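Local coordinates for protein diguanylate cyclase with PAS/PAC sensor (Marinobacter aquaeolei, PDB 3H9W) that probably makes cyclic di-GMP from two GTP molecules when whole, this piece being its N-terminal PAS sensor domain, without the GGDEF catalytic part, at residues K3-K8 with E17-Q22; E24-W29 with H78-R83; E50-F55 with A68-L73; R83-V88 with F102-S107. All blocks are in the same frame, centred on the assembly; numbering follows the deposited sequence.

The four contacts share one antiparallel sheet with strand order 2-1-5-4-3, the order of a PAS domain. Contact 1 pairs strands 5-10 and 15-19, and contact 4 pairs 79-90 with 96-105; their centres lie about 10 Å apart, joined where Ile-5 O meets Met-103 N at 2.8 Å, and both reach the second subunit. Contacts 2 and 3 set helices against the sheet. Contact 2 touches contact 1 through Leu-26 CD2 and Ile-5 CD1, 3.5 Å apart. Arg-83 ends segment 78-83 of contact 2 and begins 83-88 of contact 4; its salt bridge from NH2 to Asp-69 OD2, 2.7 Å, joins contact 3 to contact 4. Contacts 1 and 3 do not touch, their centres lying about 18 Å apart.

Contact 1: K3-K8 with E17-Q22; sequences KAIPWK and EYIGPQ
Tyr-18 carries its CG between the backbone N and the carbonyl carbon (chi1 66°), while CG of Lys-8 is anti to its own N (chi1 -179°), and the two side chains cross on one face of the hairpin. Lys-8 CB sits over the phenol ring, 3.8 Å from the ring centroid and 28° off the normal, which meets the geometry of a CH-pi contact. Beyond it the extended lysine runs beside Glu-17 in the same direction, and Lys-8 NZ and Glu-17 OE2 form a salt bridge at 3.5 Å, whose hydrogen bond is weak. One water links the tyrosine end to the opposite strand: it donates to Trp-7 O and lies 2.9 Å from Tyr-18 OH.

The antiparallel pairing is fixed by backbone bonds from Gly-20 N to Pro-6 O (2.8 Å), from Lys-8 N to Tyr-18 O (3.1 Å) and from Glu-17 N to Lys-8 O (2.8 Å). On the other face, Ile-19 CG1 packs 3.9 Å from Ile-5 CG2. Tyr-18 also meets the ring of His-87 of the second subunit.

Gln-22 NE2 comes within 2.7 Å of Ala-4 O at too poor an angle for a hydrogen bond. The chemistry implies that three backbone bonds set the register, while the long lysine-glutamate pair probably adds little; the buried Gln-22 OE1 is left without a modelled partner.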
# COMPACT_ATOMS: atom_id res chain seq x y z
N LYS A 3 3.75 -7.05 -8.35
CA LYS A 3 3.79 -5.87 -9.27
C LYS A 3 3.85 -4.58 -8.46
O LYS A 3 4.50 -3.62 -8.87
CB LYS A 3 2.55 -5.86 -10.18
CG LYS A 3 1.22 -5.75 -9.44
CD LYS A 3 0.49 -4.45 -9.78
CE LYS A 3 -0.87 -4.36 -9.10
NZ LYS A 3 -0.76 -4.28 -7.62
N ALA A 4 3.17 -4.56 -7.32
CA ALA A 4 3.17 -3.39 -6.45
C ALA A 4 4.60 -3.12 -6.00
O ALA A 4 5.38 -4.04 -5.77
CB ALA A 4 2.28 -3.62 -5.25
N ILE A 5 4.95 -1.85 -5.87
CA ILE A 5 6.29 -1.47 -5.45
C ILE A 5 6.23 -0.84 -4.08
O ILE A 5 5.72 0.27 -3.91
CB ILE A 5 6.91 -0.46 -6.42
CG1 ILE A 5 6.90 -1.03 -7.84
CG2 ILE A 5 8.33 -0.14 -5.99
CD1 ILE A 5 7.11 0.01 -8.92
N PRO A 6 6.76 -1.54 -3.06
CA PRO A 6 6.76 -1.02 -1.70
C PRO A 6 7.86 0.01 -1.51
O PRO A 6 8.91 -0.06 -2.16
CB PRO A 6 6.99 -2.27 -0.85
CG PRO A 6 7.92 -3.07 -1.73
CD PRO A 6 7.29 -2.92 -3.10
N TRP A 7 7.61 0.99 -0.64
CA TRP A 7 8.60 2.02 -0.36
C TRP A 7 8.30 2.69 0.98
O TRP A 7 7.19 2.59 1.50
CB TRP A 7 8.63 3.08 -1.47
CG TRP A 7 7.32 3.77 -1.65
CD1 TRP A 7 6.33 3.43 -2.54
CD2 TRP A 7 6.82 4.87 -0.89
NE1 TRP A 7 5.24 4.26 -2.36
CE2 TRP A 7 5.52 5.15 -1.36
CE3 TRP A 7 7.35 5.65 0.15
CZ2 TRP A 7 4.74 6.17 -0.82
CZ3 TRP A 7 6.57 6.66 0.69
CH2 TRP A 7 5.28 6.92 0.20
N LYS A 8 9.31 3.36 1.52
CA LYS A 8 9.20 4.07 2.78
C LYS A 8 10.14 5.26 2.73
O LYS A 8 11.25 5.16 2.18
CB LYS A 8 9.59 3.18 3.96
CG LYS A 8 9.46 3.87 5.31
CD LYS A 8 9.96 2.98 6.44
CE LYS A 8 9.75 3.64 7.80
NZ LYS A 8 10.22 2.77 8.91
N GLU A 17 14.01 4.98 2.67
CA GLU A 17 14.55 3.97 3.58
C GLU A 17 14.72 2.71 2.73
O GLU A 17 15.70 1.97 2.85
CB GLU A 17 13.57 3.72 4.73
CG GLU A 17 14.19 3.18 6.00
CD GLU A 17 14.09 4.17 7.15
OE1 GLU A 17 14.66 5.28 7.05
OE2 GLU A 17 13.43 3.84 8.16
N TYR A 18 13.75 2.47 1.86
CA TYR A 18 13.79 1.33 0.96
C TYR A 18 12.75 1.51 -0.13
O TYR A 18 11.81 2.30 0.02
CB TYR A 18 13.54 0.02 1.73
CG TYR A 18 12.16 -0.13 2.33
CD1 TYR A 18 11.06 -0.46 1.53
CD2 TYR A 18 11.95 0.07 3.69
CE1 TYR A 18 9.78 -0.57 2.09
CE2 TYR A 18 10.67 -0.04 4.25
CZ TYR A 18 9.60 -0.36 3.45
OH TYR A 18 8.34 -0.45 4.00
N ILE A 19 12.95 0.81 -1.23
CA ILE A 19 12.02 0.83 -2.35
C ILE A 19 12.23 -0.49 -3.08
O ILE A 19 13.36 -0.88 -3.37
CB ILE A 19 12.24 2.05 -3.29
CG1 ILE A 19 11.15 2.07 -4.36
CG2 ILE A 19 13.63 2.00 -3.91
CD1 ILE A 19 11.09 3.38 -5.14
N GLY A 20 11.13 -1.18 -3.35
CA GLY A 20 11.19 -2.47 -4.02
C GLY A 20 11.97 -2.51 -5.32
O GLY A 20 11.99 -1.54 -6.08
N PRO A 21 12.64 -3.64 -5.60
CA PRO A 21 13.42 -3.78 -6.84
C PRO A 21 12.56 -3.70 -8.10
O PRO A 21 13.07 -3.43 -9.18
CB PRO A 21 14.10 -5.14 -6.67
CG PRO A 21 13.12 -5.91 -5.82
CD PRO A 21 12.72 -4.87 -4.79
N GLN A 22 11.26 -3.91 -7.96
CA GLN A 22 10.36 -3.84 -9.11
C GLN A 22 10.35 -2.44 -9.72
O GLN A 22 9.91 -2.25 -10.85
CB GLN A 22 8.93 -4.21 -8.68
CG GLN A 22 8.82 -5.47 -7.83
CD GLN A 22 8.70 -5.18 -6.33
OE1 GLN A 22 9.58 -4.55 -5.73
NE2 GLN A 22 7.61 -5.64 -5.72
O HOH W 1 6.01 -0.29 2.21

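Contact 2: E24-W29 with H78-R83; sequences EALLGW and HYVWIR
Leu-26 and Leu-27 meet Val-80 and Ile-82 with no flat group between them, so no ring face or edge is used across this contact; the rings of Trp-29 and His-78 have partners outside the two segments. Trp-29 makes a cation-pi contact with Arg-43, and its NE1 is hydrogen-bonded to Leu-73 O, while the His-78 ring stacks on that of His-74.

What remains is a purely aliphatic meeting of two neighbouring leucines with two strand residues that both project toward the helix. Leu-26 has CG anti to its backbone N (chi1 -177°), whereas Leu-27 has CG anti to its carbonyl carbon (chi1 -60°). Each leucine then divides its methyls between the two partners. Leu-26 CD2 reaches Ile-82 CD1 tip to tip at 3.6 Å, and its CD1 lies 3.9 Å from Val-80 CG1. Leu-27 CD1 faces the same Ile-82 CD1, also tip to tip, at 4.0 Å, and its CD2 approaches Val-80 CB at 3.9 Å. Ile-82 CD1 is thus touched by both leucines.

The nearest CA atoms, those of Leu-27 and Val-80, are 7.5 Å apart, so the backbones are spaced by side chains. Trp-34 packs against Leu-27, and Tyr-70 and Ala-72 against Ile-82. Gly-28, with a positive phi of 76°, ends the helical course just after the leucines.

No hydrogen bond or salt bridge crosses between the segments. Where the two leucines of helix 22-27 meet the sheet of this PAS domain, the contact therefore rests on methyl packing alone; directional bonds, such as that of Trp-29 NE1, lie beside it.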
# COMPACT_ATOMS: atom_id res chain seq x y z
N GLU A 24 12.80 -0.83 -10.70
CA GLU A 24 13.78 -0.81 -11.78
C GLU A 24 13.17 -1.39 -13.06
O GLU A 24 13.33 -0.84 -14.15
CB GLU A 24 15.03 -1.59 -11.37
CG GLU A 24 16.23 -1.35 -12.28
CD GLU A 24 17.50 -1.99 -11.74
OE1 GLU A 24 17.76 -1.85 -10.53
OE2 GLU A 24 18.23 -2.61 -12.54
N ALA A 25 12.46 -2.50 -12.92
CA ALA A 25 11.83 -3.12 -14.08
C ALA A 25 10.77 -2.18 -14.64
O ALA A 25 10.61 -2.07 -15.86
CB ALA A 25 11.19 -4.45 -13.70
N LEU A 26 10.05 -1.49 -13.75
CA LEU A 26 9.00 -0.58 -14.17
C LEU A 26 9.51 0.74 -14.75
O LEU A 26 9.10 1.15 -15.85
CB LEU A 26 8.06 -0.27 -13.00
CG LEU A 26 6.87 0.64 -13.34
CD1 LEU A 26 5.97 -0.07 -14.34
CD2 LEU A 26 6.09 0.99 -12.08
N LEU A 27 10.39 1.43 -14.03
CA LEU A 27 10.89 2.73 -14.50
C LEU A 27 12.32 2.77 -15.04
O LEU A 27 12.81 3.84 -15.42
CB LEU A 27 10.72 3.76 -13.38
CG LEU A 27 9.26 3.96 -12.94
CD1 LEU A 27 9.21 5.02 -11.83
CD2 LEU A 27 8.41 4.40 -14.12
N GLY A 28 12.99 1.62 -15.05
CA GLY A 28 14.34 1.55 -15.59
C GLY A 28 15.52 2.08 -14.78
O GLY A 28 16.62 1.53 -14.87
N TRP A 29 15.32 3.13 -14.00
CA TRP A 29 16.43 3.67 -13.22
C TRP A 29 16.92 2.60 -12.25
O TRP A 29 16.13 1.80 -11.76
CB TRP A 29 15.99 4.90 -12.41
CG TRP A 29 15.19 5.92 -13.17
CD1 TRP A 29 13.83 5.97 -13.29
CD2 TRP A 29 15.69 7.06 -13.89
NE1 TRP A 29 13.45 7.08 -14.03
CE2 TRP A 29 14.58 7.76 -14.41
CE3 TRP A 29 16.98 7.56 -14.13
CZ2 TRP A 29 14.71 8.93 -15.16
CZ3 TRP A 29 17.12 8.73 -14.88
CH2 TRP A 29 15.98 9.40 -15.39
N HIS A 78 10.25 7.71 -21.86
CA HIS A 78 8.80 7.65 -21.96
C HIS A 78 8.15 7.70 -20.58
O HIS A 78 8.82 7.54 -19.56
CB HIS A 78 8.34 6.40 -22.74
CG HIS A 78 8.30 5.13 -21.93
ND1 HIS A 78 9.43 4.40 -21.62
CD2 HIS A 78 7.25 4.45 -21.41
CE1 HIS A 78 9.08 3.32 -20.95
NE2 HIS A 78 7.76 3.32 -20.81
N TYR A 79 6.85 7.94 -20.56
CA TYR A 79 6.10 8.06 -19.31
C TYR A 79 5.26 6.84 -18.97
O TYR A 79 4.70 6.20 -19.86
CB TYR A 79 5.20 9.29 -19.39
CG TYR A 79 5.98 10.58 -19.35
CD1 TYR A 79 6.62 10.98 -18.18
CD2 TYR A 79 6.12 11.38 -20.48
CE1 TYR A 79 7.39 12.13 -18.14
CE2 TYR A 79 6.88 12.55 -20.45
CZ TYR A 79 7.51 12.91 -19.27
OH TYR A 79 8.28 14.04 -19.21
N VAL A 80 5.19 6.53 -17.68
CA VAL A 80 4.41 5.40 -17.19
C VAL A 80 3.44 5.90 -16.12
O VAL A 80 3.85 6.55 -15.16
CB VAL A 80 5.31 4.31 -16.56
CG1 VAL A 80 4.45 3.13 -16.06
CG2 VAL A 80 6.34 3.83 -17.56
N TRP A 81 2.16 5.61 -16.31
CA TRP A 81 1.13 6.01 -15.37
C TRP A 81 1.24 5.23 -14.08
O TRP A 81 1.15 4.00 -14.08
CB TRP A 81 -0.26 5.79 -15.97
CG TRP A 81 -0.71 6.94 -16.82
CD1 TRP A 81 -0.74 7.00 -18.18
CD2 TRP A 81 -1.20 8.20 -16.34
NE1 TRP A 81 -1.22 8.22 -18.59
CE2 TRP A 81 -1.51 8.98 -17.48
CE3 TRP A 81 -1.41 8.75 -15.07
CZ2 TRP A 81 -2.01 10.28 -17.39
CZ3 TRP A 81 -1.91 10.04 -14.97
CH2 TRP A 81 -2.21 10.80 -16.13
N ILE A 82 1.41 5.95 -12.99
CA ILE A 82 1.56 5.35 -11.67
C ILE A 82 0.61 5.94 -10.64
O ILE A 82 0.23 7.12 -10.72
CB ILE A 82 3.02 5.51 -11.18
CG1 ILE A 82 3.91 4.47 -11.87
CG2 ILE A 82 3.10 5.40 -9.66
CD1 ILE A 82 5.33 4.43 -11.37
N ARG A 83 0.19 5.11 -9.70
CA ARG A 83 -0.65 5.53 -8.60
C ARG A 83 0.22 5.34 -7.37
O ARG A 83 0.71 4.24 -7.12
CB ARG A 83 -1.91 4.65 -8.47
CG ARG A 83 -2.75 4.94 -7.21
CD ARG A 83 -4.16 4.36 -7.34
NE ARG A 83 -4.83 4.98 -8.48
CZ ARG A 83 -5.51 4.32 -9.41
NH1 ARG A 83 -5.65 3.00 -9.35
NH2 ARG A 83 -6.01 4.99 -10.44

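Contact 3: E50-F55 with A68-L73; sequences EWVVNF and ADYRAL
Trp-51 reaches from helix 46-61 to Ala-68 and Asp-69 on strand 66-73, at one edge of this chain's sheet. From CB, the first torsion (chi1 73°) puts CG between the backbone N and the carbonyl carbon. NE1 is hydrogen-bonded to Asp-48 OD1 on the same helix, which should limit rotation of the ring. Farther out, CZ2 comes 3.4 Å from Asp-69 O, which lies at the ring edge near its plane, and at the tip CH2 is 3.9 Å from Ala-68 CB.

Val-52 CG2 covers one indole face, 3.3 Å above the plane over its centre, and also meets Tyr-70 CB at 3.9 Å. The valine and tyrosine side chains cross at about a right angle, with Val-52 CG1 4.0 Å from Tyr-70 CD1. Tyr-70 OH is hydrogen-bonded to Trp-40 NE1, and the Asp-69 carboxylate pairs with Arg-83.

The helix and strand axes run 137° apart and approach to 9.4 Å. With no hydrogen bond between the segments, the chemistry implies apolar packing of helix on sheet, perhaps supplemented by weak attraction of the indole edge to the Asp-69 carbonyl.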
# COMPACT_ATOMS: atom_id res chain seq x y z
N GLU A 50 3.74 19.80 -11.43
CA GLU A 50 3.02 21.04 -11.14
C GLU A 50 1.97 20.97 -10.04
O GLU A 50 1.48 22.00 -9.58
CB GLU A 50 2.36 21.57 -12.43
CG GLU A 50 3.27 22.45 -13.29
CD GLU A 50 2.65 22.80 -14.65
OE1 GLU A 50 1.44 23.07 -14.72
OE2 GLU A 50 3.40 22.82 -15.65
N TRP A 51 1.62 19.76 -9.60
CA TRP A 51 0.61 19.64 -8.56
C TRP A 51 0.83 18.51 -7.56
O TRP A 51 0.49 18.64 -6.39
CB TRP A 51 -0.77 19.47 -9.20
CG TRP A 51 -1.02 18.13 -9.84
CD1 TRP A 51 -0.79 17.77 -11.14
CD2 TRP A 51 -1.55 16.96 -9.19
NE1 TRP A 51 -1.16 16.46 -11.35
CE2 TRP A 51 -1.62 15.94 -10.16
CE3 TRP A 51 -1.96 16.69 -7.88
CZ2 TRP A 51 -2.10 14.66 -9.86
CZ3 TRP A 51 -2.44 15.41 -7.59
CH2 TRP A 51 -2.50 14.41 -8.58
N VAL A 52 1.39 17.40 -8.03
CA VAL A 52 1.62 16.24 -7.18
C VAL A 52 2.52 16.52 -5.98
O VAL A 52 2.20 16.13 -4.85
CB VAL A 52 2.22 15.07 -7.99
CG1 VAL A 52 2.59 13.91 -7.06
CG2 VAL A 52 1.22 14.60 -9.05
N VAL A 53 3.64 17.19 -6.21
CA VAL A 53 4.56 17.50 -5.13
C VAL A 53 3.87 18.33 -4.04
O VAL A 53 3.92 17.97 -2.87
CB VAL A 53 5.79 18.25 -5.68
CG1 VAL A 53 6.79 18.51 -4.55
CG2 VAL A 53 6.45 17.42 -6.77
N ASN A 54 3.22 19.42 -4.43
CA ASN A 54 2.54 20.27 -3.45
C ASN A 54 1.43 19.53 -2.70
O ASN A 54 1.27 19.69 -1.49
CB ASN A 54 1.96 21.52 -4.12
CG ASN A 54 3.04 22.43 -4.68
OD1 ASN A 54 4.09 22.63 -4.06
ND2 ASN A 54 2.77 23.00 -5.85
N PHE A 55 0.66 18.74 -3.44
CA PHE A 55 -0.42 17.98 -2.83
C PHE A 55 0.14 17.01 -1.79
O PHE A 55 -0.27 17.02 -0.63
CB PHE A 55 -1.20 17.22 -3.92
CG PHE A 55 -2.25 16.29 -3.37
CD1 PHE A 55 -3.40 16.79 -2.77
CD2 PHE A 55 -2.06 14.92 -3.41
CE1 PHE A 55 -4.34 15.93 -2.20
CE2 PHE A 55 -2.99 14.05 -2.84
CZ PHE A 55 -4.13 14.56 -2.24
N ALA A 68 -2.08 9.69 -5.25
CA ALA A 68 -2.04 10.52 -6.44
C ALA A 68 -1.71 9.70 -7.68
O ALA A 68 -0.94 8.74 -7.61
CB ALA A 68 -1.00 11.64 -6.28
N ASP A 69 -2.32 10.07 -8.79
CA ASP A 69 -2.09 9.41 -10.07
C ASP A 69 -1.28 10.36 -10.92
O ASP A 69 -1.63 11.53 -11.06
CB ASP A 69 -3.42 9.12 -10.78
CG ASP A 69 -4.23 8.03 -10.11
OD1 ASP A 69 -3.91 7.67 -8.95
OD2 ASP A 69 -5.19 7.53 -10.74
N TYR A 70 -0.17 9.88 -11.47
CA TYR A 70 0.66 10.73 -12.31
C TYR A 70 1.51 9.91 -13.27
O TYR A 70 1.62 8.68 -13.17
CB TYR A 70 1.58 11.60 -11.44
CG TYR A 70 2.43 10.80 -10.49
CD1 TYR A 70 2.00 10.53 -9.19
CD2 TYR A 70 3.64 10.24 -10.92
CE1 TYR A 70 2.75 9.72 -8.34
CE2 TYR A 70 4.40 9.43 -10.06
CZ TYR A 70 3.94 9.17 -8.78
OH TYR A 70 4.66 8.34 -7.96
N ARG A 71 2.11 10.63 -14.22
CA ARG A 71 2.97 10.02 -15.22
C ARG A 71 4.40 10.05 -14.70
O ARG A 71 4.99 11.13 -14.54
CB ARG A 71 2.85 10.80 -16.54
CG ARG A 71 1.49 10.61 -17.22
CD ARG A 71 1.07 11.82 -18.03
NE ARG A 71 0.72 12.97 -17.19
CZ ARG A 71 0.28 14.13 -17.67
NH1 ARG A 71 0.15 14.30 -18.98
NH2 ARG A 71 -0.01 15.12 -16.85
N ALA A 72 4.94 8.87 -14.42
CA ALA A 72 6.30 8.76 -13.93
C ALA A 72 7.22 8.69 -15.14
O ALA A 72 6.85 8.18 -16.19
CB ALA A 72 6.46 7.49 -13.08
N LEU A 73 8.43 9.22 -14.98
CA LEU A 73 9.40 9.24 -16.06
C LEU A 73 10.29 8.01 -16.04
O LEU A 73 10.98 7.74 -15.06
CB LEU A 73 10.27 10.49 -15.93
CG LEU A 73 11.38 10.68 -16.97
CD1 LEU A 73 10.76 10.82 -18.36
CD2 LEU A 73 12.20 11.91 -16.63

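Contact 4: R83-V88 with F102-S107; sequences RDVVHV and FMFDIS
The beta hairpin of strands 79-90 and 96-105 brings Arg-83 and Val-85 beside Phe-104 and Phe-102 as antiparallel hydrogen-bonded pairs. Arg-83 and Phe-104 exchange two bonds: Arg-83 N to Phe-104 O and Phe-104 N to Arg-83 O are both 2.9 Å. Val-85 N gives a nearly straight bond of 3.0 Å to Phe-102 O (174° at the hydrogen), and Phe-102 N returns one of 3.2 Å to Val-85 O.

Between them, Asp-84 and Met-103, modelled as selenomethionine, form the non-hydrogen-bonded pair, their side chains side by side with Asp-84 OD1 3.7 Å from Met-103 CG. On the other face Val-85 CG2 meets the edge of the Phe-104 ring at CE2, 3.7 Å away. Phe-104 also meets Phe-104 of the second subunit, with planes at about 85°.

Past the strand end, Ile-106 crosses Arg-83 at about a right angle, its CG2 over one face of the guanidinium, 3.7 Å above the plane; NH2 is salt-bridged to Asp-69 OD2. Asp-105 OD1 accepts from Ser-107 N at 2.9 Å, closing an Asx turn. Strand 96-105 is the middle strand and 79-90 its neighbour, with 5-10 and 66-73 on their outer sides, as in the antiparallel PAS sheet.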
# COMPACT_ATOMS: atom_id res chain seq x y z
N ARG A 83 0.19 5.11 -9.70
CA ARG A 83 -0.65 5.53 -8.60
C ARG A 83 0.22 5.34 -7.37
O ARG A 83 0.71 4.24 -7.12
CB ARG A 83 -1.91 4.65 -8.47
CG ARG A 83 -2.75 4.94 -7.21
CD ARG A 83 -4.16 4.36 -7.34
NE ARG A 83 -4.83 4.98 -8.48
CZ ARG A 83 -5.51 4.32 -9.41
NH1 ARG A 83 -5.65 3.00 -9.35
NH2 ARG A 83 -6.01 4.99 -10.44
N ASP A 84 0.44 6.42 -6.63
CA ASP A 84 1.26 6.36 -5.43
C ASP A 84 0.26 6.47 -4.27
O ASP A 84 -0.54 7.40 -4.22
CB ASP A 84 2.24 7.54 -5.44
CG ASP A 84 3.33 7.43 -4.39
OD1 ASP A 84 3.44 6.37 -3.74
OD2 ASP A 84 4.09 8.41 -4.22
N VAL A 85 0.30 5.48 -3.37
CA VAL A 85 -0.59 5.43 -2.22
C VAL A 85 0.25 5.58 -0.97
O VAL A 85 1.19 4.81 -0.76
CB VAL A 85 -1.36 4.10 -2.16
CG1 VAL A 85 -2.32 4.10 -0.97
CG2 VAL A 85 -2.13 3.89 -3.45
N VAL A 86 -0.10 6.56 -0.15
CA VAL A 86 0.68 6.89 1.03
C VAL A 86 -0.01 6.85 2.37
O VAL A 86 -1.08 7.44 2.56
CB VAL A 86 1.28 8.31 0.89
CG1 VAL A 86 2.25 8.57 2.03
CG2 VAL A 86 1.98 8.44 -0.46
N HIS A 87 0.63 6.17 3.32
CA HIS A 87 0.13 6.11 4.68
C HIS A 87 1.14 6.92 5.50
O HIS A 87 2.35 6.72 5.36
CB HIS A 87 0.10 4.68 5.20
CG HIS A 87 -0.21 4.59 6.67
ND1 HIS A 87 0.67 4.06 7.58
CD2 HIS A 87 -1.27 5.03 7.38
CE1 HIS A 87 0.17 4.17 8.80
NE2 HIS A 87 -1.01 4.75 8.70
N VAL A 88 0.65 7.83 6.34
CA VAL A 88 1.53 8.66 7.17
C VAL A 88 1.66 8.06 8.57
O VAL A 88 0.66 7.80 9.23
CB VAL A 88 0.97 10.09 7.32
CG1 VAL A 88 1.99 10.96 8.03
CG2 VAL A 88 0.62 10.66 5.96
N PHE A 102 2.88 2.18 -1.40
CA PHE A 102 3.16 1.40 -2.59
C PHE A 102 2.96 2.26 -3.84
O PHE A 102 2.16 3.19 -3.84
CB PHE A 102 2.17 0.23 -2.71
CG PHE A 102 2.34 -0.85 -1.68
CD1 PHE A 102 3.31 -1.82 -1.84
CD2 PHE A 102 1.50 -0.91 -0.58
CE1 PHE A 102 3.43 -2.86 -0.90
CE2 PHE A 102 1.62 -1.94 0.36
CZ PHE A 102 2.59 -2.91 0.19
N MSE A 103 3.70 1.92 -4.89
CA MSE A 103 3.55 2.57 -6.18
C MSE A 103 3.00 1.46 -7.06
O MSE A 103 3.47 0.33 -7.01
CB MSE A 103 4.89 3.06 -6.72
CG MSE A 103 5.28 4.44 -6.25
SE MSE A 103 7.14 4.80 -6.61
CE MSE A 103 7.46 5.94 -5.09
N PHE A 104 1.99 1.80 -7.85
CA PHE A 104 1.33 0.83 -8.72
C PHE A 104 1.35 1.29 -10.17
O PHE A 104 1.10 2.47 -10.45
CB PHE A 104 -0.13 0.67 -8.31
CG PHE A 104 -0.32 0.17 -6.91
CD1 PHE A 104 -0.26 -1.19 -6.64
CD2 PHE A 104 -0.60 1.05 -5.87
CE1 PHE A 104 -0.46 -1.67 -5.34
CE2 PHE A 104 -0.80 0.59 -4.57
CZ PHE A 104 -0.73 -0.77 -4.31
N ASP A 105 1.61 0.36 -11.08
CA ASP A 105 1.60 0.64 -12.51
C ASP A 105 0.12 0.62 -12.88
O ASP A 105 -0.54 -0.41 -12.74
CB ASP A 105 2.35 -0.47 -13.25
CG ASP A 105 2.21 -0.39 -14.76
OD1 ASP A 105 1.55 0.53 -15.28
OD2 ASP A 105 2.78 -1.27 -15.45
N ILE A 106 -0.41 1.76 -13.33
CA ILE A 106 -1.82 1.80 -13.72
C ILE A 106 -1.99 2.07 -15.20
O ILE A 106 -2.94 2.72 -15.63
CB ILE A 106 -2.62 2.84 -12.91
CG1 ILE A 106 -2.01 4.23 -13.06
CG2 ILE A 106 -2.67 2.44 -11.45
CD1 ILE A 106 -2.91 5.33 -12.52
N SER A 107 -1.04 1.55 -15.97
CA SER A 107 -1.03 1.68 -17.42
C SER A 107 -2.33 1.20 -18.05
O SER A 107 -2.86 1.83 -18.97
CB SER A 107 0.13 0.86 -18.00
OG SER A 107 1.37 1.46 -17.72